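Local coordinates for protein 4'-phospho-dehydrooxetanocin synthase (PDB 5UL3) that uses a [4Fe-4S] cluster, S-adenosylmethionine and cobalamin to contract the sugar ring of dAMP oxidatively to an oxetane aldehyde in oxetanocin A biosynthesis, at residues A[138-149]-A[285-293]. Residues are numbered along the deposited sequence; the frame is centred on the assembly and turned at random.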
loop_
_atom_site.group_PDB
_atom_site.type_symbol
_atom_site.label_atom_id
_atom_site.label_comp_id
_atom_site.label_asym_id
_atom_site.label_seq_id
_atom_site.Cartn_x
_atom_site.Cartn_y
_atom_site.Cartn_z
ATOM N N LEU A 138 -3.438 5.430 6.034
ATOM C CA LEU A 138 -2.752 6.691 5.771
ATOM C C LEU A 138 -3.587 7.628 4.914
ATOM O O LEU A 138 -3.433 8.856 5.014
ATOM C CB LEU A 138 -1.419 6.394 5.080
ATOM C CG LEU A 138 -0.488 5.476 5.891
ATOM C CD1 LEU A 138 0.806 5.235 5.128
ATOM C CD2 LEU A 138 -0.171 6.094 7.271
ATOM N N SER A 139 -4.432 7.074 4.043
ATOM C CA SER A 139 -5.252 7.890 3.156
ATOM C C SER A 139 -5.988 8.963 3.942
ATOM O O SER A 139 -5.950 10.149 3.595
ATOM C CB SER A 139 -6.247 7.000 2.414
ATOM O OG SER A 139 -5.592 5.872 1.859
ATOM N N THR A 140 -6.651 8.557 5.028
ATOM C CA THR A 140 -7.335 9.510 5.887
ATOM C C THR A 140 -6.457 10.012 7.021
ATOM O O THR A 140 -6.627 11.160 7.454
ATOM C CB THR A 140 -8.620 8.891 6.472
ATOM O OG1 THR A 140 -8.298 7.726 7.249
ATOM C CG2 THR A 140 -9.589 8.523 5.356
ATOM N N GLY A 141 -5.516 9.193 7.507
ATOM C CA GLY A 141 -4.703 9.593 8.651
ATOM C C GLY A 141 -3.810 10.791 8.374
ATOM O O GLY A 141 -3.596 11.633 9.253
ATOM N N THR A 142 -3.244 10.873 7.159
ATOM C CA THR A 142 -2.412 12.029 6.847
ATOM C C THR A 142 -3.234 13.260 6.486
ATOM O O THR A 142 -2.767 14.383 6.697
ATOM C CB THR A 142 -1.438 11.718 5.695
ATOM O OG1 THR A 142 -2.188 11.434 4.508
ATOM C CG2 THR A 142 -0.586 10.503 6.036
ATOM N N LEU A 143 -4.427 13.092 5.923
ATOM C CA LEU A 143 -5.291 14.257 5.739
ATOM C C LEU A 143 -5.663 14.858 7.088
ATOM O O LEU A 143 -5.613 16.078 7.275
ATOM C CB LEU A 143 -6.539 13.873 4.961
ATOM C CG LEU A 143 -6.269 13.364 3.555
ATOM C CD1 LEU A 143 -7.599 12.930 2.892
ATOM C CD2 LEU A 143 -5.549 14.486 2.774
ATOM N N SER A 144 -6.025 13.999 8.043
ATOM C CA SER A 144 -6.317 14.460 9.401
ATOM C C SER A 144 -5.133 15.187 10.010
ATOM O O SER A 144 -5.276 16.298 10.546
ATOM C CB SER A 144 -6.716 13.257 10.275
ATOM O OG SER A 144 -6.833 13.628 11.641
ATOM N N SER A 145 -3.948 14.567 9.985
ATOM C CA SER A 145 -2.832 15.186 10.695
ATOM C C SER A 145 -2.387 16.490 10.035
ATOM O O SER A 145 -1.976 17.429 10.740
ATOM C CB SER A 145 -1.665 14.213 10.822
ATOM O OG SER A 145 -1.094 13.898 9.542
ATOM N N TYR A 146 -2.467 16.566 8.708
ATOM C CA TYR A 146 -2.195 17.824 8.015
ATOM C C TYR A 146 -3.130 18.935 8.512
ATOM O O TYR A 146 -2.681 20.033 8.865
ATOM C CB TYR A 146 -2.328 17.618 6.497
ATOM C CG TYR A 146 -2.343 18.938 5.754
ATOM C CD1 TYR A 146 -1.167 19.607 5.469
ATOM C CD2 TYR A 146 -3.552 19.548 5.425
ATOM C CE1 TYR A 146 -1.190 20.848 4.830
ATOM C CE2 TYR A 146 -3.587 20.781 4.804
ATOM C CZ TYR A 146 -2.408 21.418 4.501
ATOM O OH TYR A 146 -2.460 22.648 3.887
ATOM N N LEU A 147 -4.441 18.660 8.539
ATOM C CA LEU A 147 -5.409 19.666 8.973
ATOM C C LEU A 147 -5.224 20.039 10.441
ATOM O O LEU A 147 -5.379 21.215 10.813
ATOM C CB LEU A 147 -6.833 19.155 8.742
ATOM C CG LEU A 147 -7.233 19.004 7.271
ATOM C CD1 LEU A 147 -8.643 18.371 7.167
ATOM C CD2 LEU A 147 -7.189 20.331 6.518
ATOM N N ARG A 148 -4.907 19.055 11.299
ATOM C CA ARG A 148 -4.688 19.373 12.712
ATOM C C ARG A 148 -3.431 20.209 12.912
ATOM O O ARG A 148 -3.433 21.163 13.708
ATOM C CB ARG A 148 -4.619 18.086 13.552
ATOM C CG ARG A 148 -5.957 17.366 13.605
ATOM C CD ARG A 148 -5.866 16.066 14.401
ATOM N NE ARG A 148 -7.173 15.431 14.534
ATOM C CZ ARG A 148 -7.341 14.156 14.887
ATOM N NH1 ARG A 148 -6.285 13.387 15.133
ATOM N NH2 ARG A 148 -8.558 13.650 14.984
ATOM N N LYS A 149 -2.346 19.871 12.208
ATOM C CA LYS A 149 -1.114 20.625 12.391
ATOM C C LYS A 149 -1.272 22.062 11.911
ATOM O O LYS A 149 -0.779 22.991 12.555
ATOM C CB LYS A 149 0.055 19.954 11.671
ATOM C CG LYS A 149 1.373 20.726 11.833
ATOM C CD LYS A 149 2.557 19.972 11.183
ATOM C CE LYS A 149 3.901 20.682 11.486
ATOM N NZ LYS A 149 5.045 19.702 11.573
ATOM N N GLU A 285 7.812 18.731 4.538
ATOM C CA GLU A 285 7.656 19.332 5.852
ATOM C C GLU A 285 6.232 19.702 6.246
ATOM O O GLU A 285 6.044 20.194 7.361
ATOM C CB GLU A 285 8.527 20.589 5.952
ATOM C CG GLU A 285 8.282 21.583 4.827
ATOM C CD GLU A 285 9.505 22.440 4.552
ATOM O OE1 GLU A 285 9.363 23.524 3.931
ATOM O OE2 GLU A 285 10.610 22.021 4.964
ATOM N N GLU A 286 5.226 19.495 5.403
ATOM C CA GLU A 286 3.890 19.907 5.805
ATOM C C GLU A 286 3.003 18.754 6.244
ATOM O O GLU A 286 1.941 19.010 6.806
ATOM C CB GLU A 286 3.203 20.674 4.680
ATOM C CG GLU A 286 3.956 21.983 4.387
ATOM C CD GLU A 286 3.262 22.859 3.368
ATOM O OE1 GLU A 286 2.119 22.553 2.988
ATOM O OE2 GLU A 286 3.876 23.859 2.947
ATOM N N VAL A 287 3.390 17.508 5.993
ATOM C CA VAL A 287 2.536 16.375 6.327
ATOM C C VAL A 287 3.181 15.654 7.510
ATOM O O VAL A 287 4.250 15.033 7.361
ATOM C CB VAL A 287 2.323 15.437 5.131
ATOM C CG1 VAL A 287 1.445 14.271 5.536
ATOM C CG2 VAL A 287 1.640 16.194 3.988
ATOM N N PRO A 288 2.596 15.746 8.709
ATOM C CA PRO A 288 3.223 15.138 9.888
ATOM C C PRO A 288 2.795 13.689 10.059
ATOM O O PRO A 288 2.085 13.131 9.218
ATOM C CB PRO A 288 2.695 16.006 11.042
ATOM C CG PRO A 288 1.268 16.317 10.587
ATOM C CD PRO A 288 1.323 16.410 9.045
ATOM N N THR A 289 3.236 13.080 11.160
ATOM C CA THR A 289 2.793 11.754 11.601
ATOM C C THR A 289 1.314 11.528 11.305
ATOM O O THR A 289 0.495 12.378 11.657
ATOM C CB THR A 289 3.034 11.620 13.110
ATOM O OG1 THR A 289 4.397 11.948 13.412
ATOM C CG2 THR A 289 2.689 10.185 13.602
ATOM N N PRO A 290 0.914 10.425 10.666
ATOM C CA PRO A 290 -0.517 10.173 10.481
ATOM C C PRO A 290 -1.241 10.172 11.818
ATOM O O PRO A 290 -0.682 9.784 12.848
ATOM C CB PRO A 290 -0.559 8.775 9.844
ATOM C CG PRO A 290 0.746 8.171 10.206
ATOM C CD PRO A 290 1.726 9.290 10.198
ATOM N N SER A 291 -2.499 10.595 11.786
ATOM C CA SER A 291 -3.298 10.605 13.005
ATOM C C SER A 291 -3.495 9.172 13.489
ATOM O O SER A 291 -3.662 8.252 12.686
ATOM C CB SER A 291 -4.650 11.276 12.749
ATOM O OG SER A 291 -4.448 12.666 12.450
ATOM N N LEU A 292 -3.492 8.983 14.807
ATOM C CA LEU A 292 -3.503 7.632 15.374
ATOM C C LEU A 292 -4.806 7.302 16.103
ATOM O O LEU A 292 -4.855 6.319 16.865
ATOM C CB LEU A 292 -2.298 7.442 16.297
ATOM C CG LEU A 292 -0.943 7.636 15.602
ATOM C CD1 LEU A 292 0.217 7.598 16.590
ATOM C CD2 LEU A 292 -0.737 6.591 14.503
ATOM N N ASP A 293 -5.876 8.058 15.824
ATOM C CA ASP A 293 -7.182 7.859 16.464
ATOM C C ASP A 293 -7.661 6.407 16.401
ATOM O O ASP A 293 -8.297 5.912 17.342
ATOM C CB ASP A 293 -8.245 8.730 15.793
ATOM C CG ASP A 293 -7.914 10.228 15.830
ATOM O OD1 ASP A 293 -6.725 10.597 15.889
ATOM O OD2 ASP A 293 -8.876 11.014 15.793
HETATM O O HOH W 1 0.243 20.645 8.283
HETATM O O HOH W 2 0.129 23.925 4.171
HETATM O O HOH W 3 5.222 18.062 9.375
#
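Glu286 and Tyr146 open the contact between the first helix of the cobalamin-binding Rossmann fold, 138-149, and the linker 285-293 leading into the radical SAM partial barrel. Carbonyl O of Glu286 sits at the ring edge of Tyr146, 3.4 Å from CD1, and one water joins it to Tyr146 O. A second water links Glu286 OE1, also held by Tyr243, to the tyrosine hydroxyl. Val287, compact and branched, sets CG1 against Thr142 CB. The compact, puckered ring of Pro288, with no N-H to satisfy, sits close on the helix: CG lies 3.4 Å from Ser145 O, while the methylenes of Lys149 run antiparallel to it, CD against CG. Next, the CB of Thr289 points away from helix 138-149, and its OG1 hydrogen-bonds Asp344 on helix 335-351. Pro290 packs CB and CG alongside Leu138 CD2, 3.7 Å off, and the same leucine side chain comes to about 4 Å from the bound cobalamin; bare Gly141 lets the linker backbone come close. Ser291 N therefore donates a nearly straight 2.9 Å bond to Gly141 O, from above the carbonyl plane and on the face opposite Ser145 N. Small Ser291 also shares a 2.7 Å hydrogen bond between its OG and Ser144 OG. Finally, Asp293 forms a two-pronged, end-on salt bridge with the extended Arg148, their planes 16° apart, with Ser144 OG over one guanidinium face; NH1 binds OD1 at 2.9 Å and NH2 binds OD2 at 2.8 Å, both on the carboxylate's syn side.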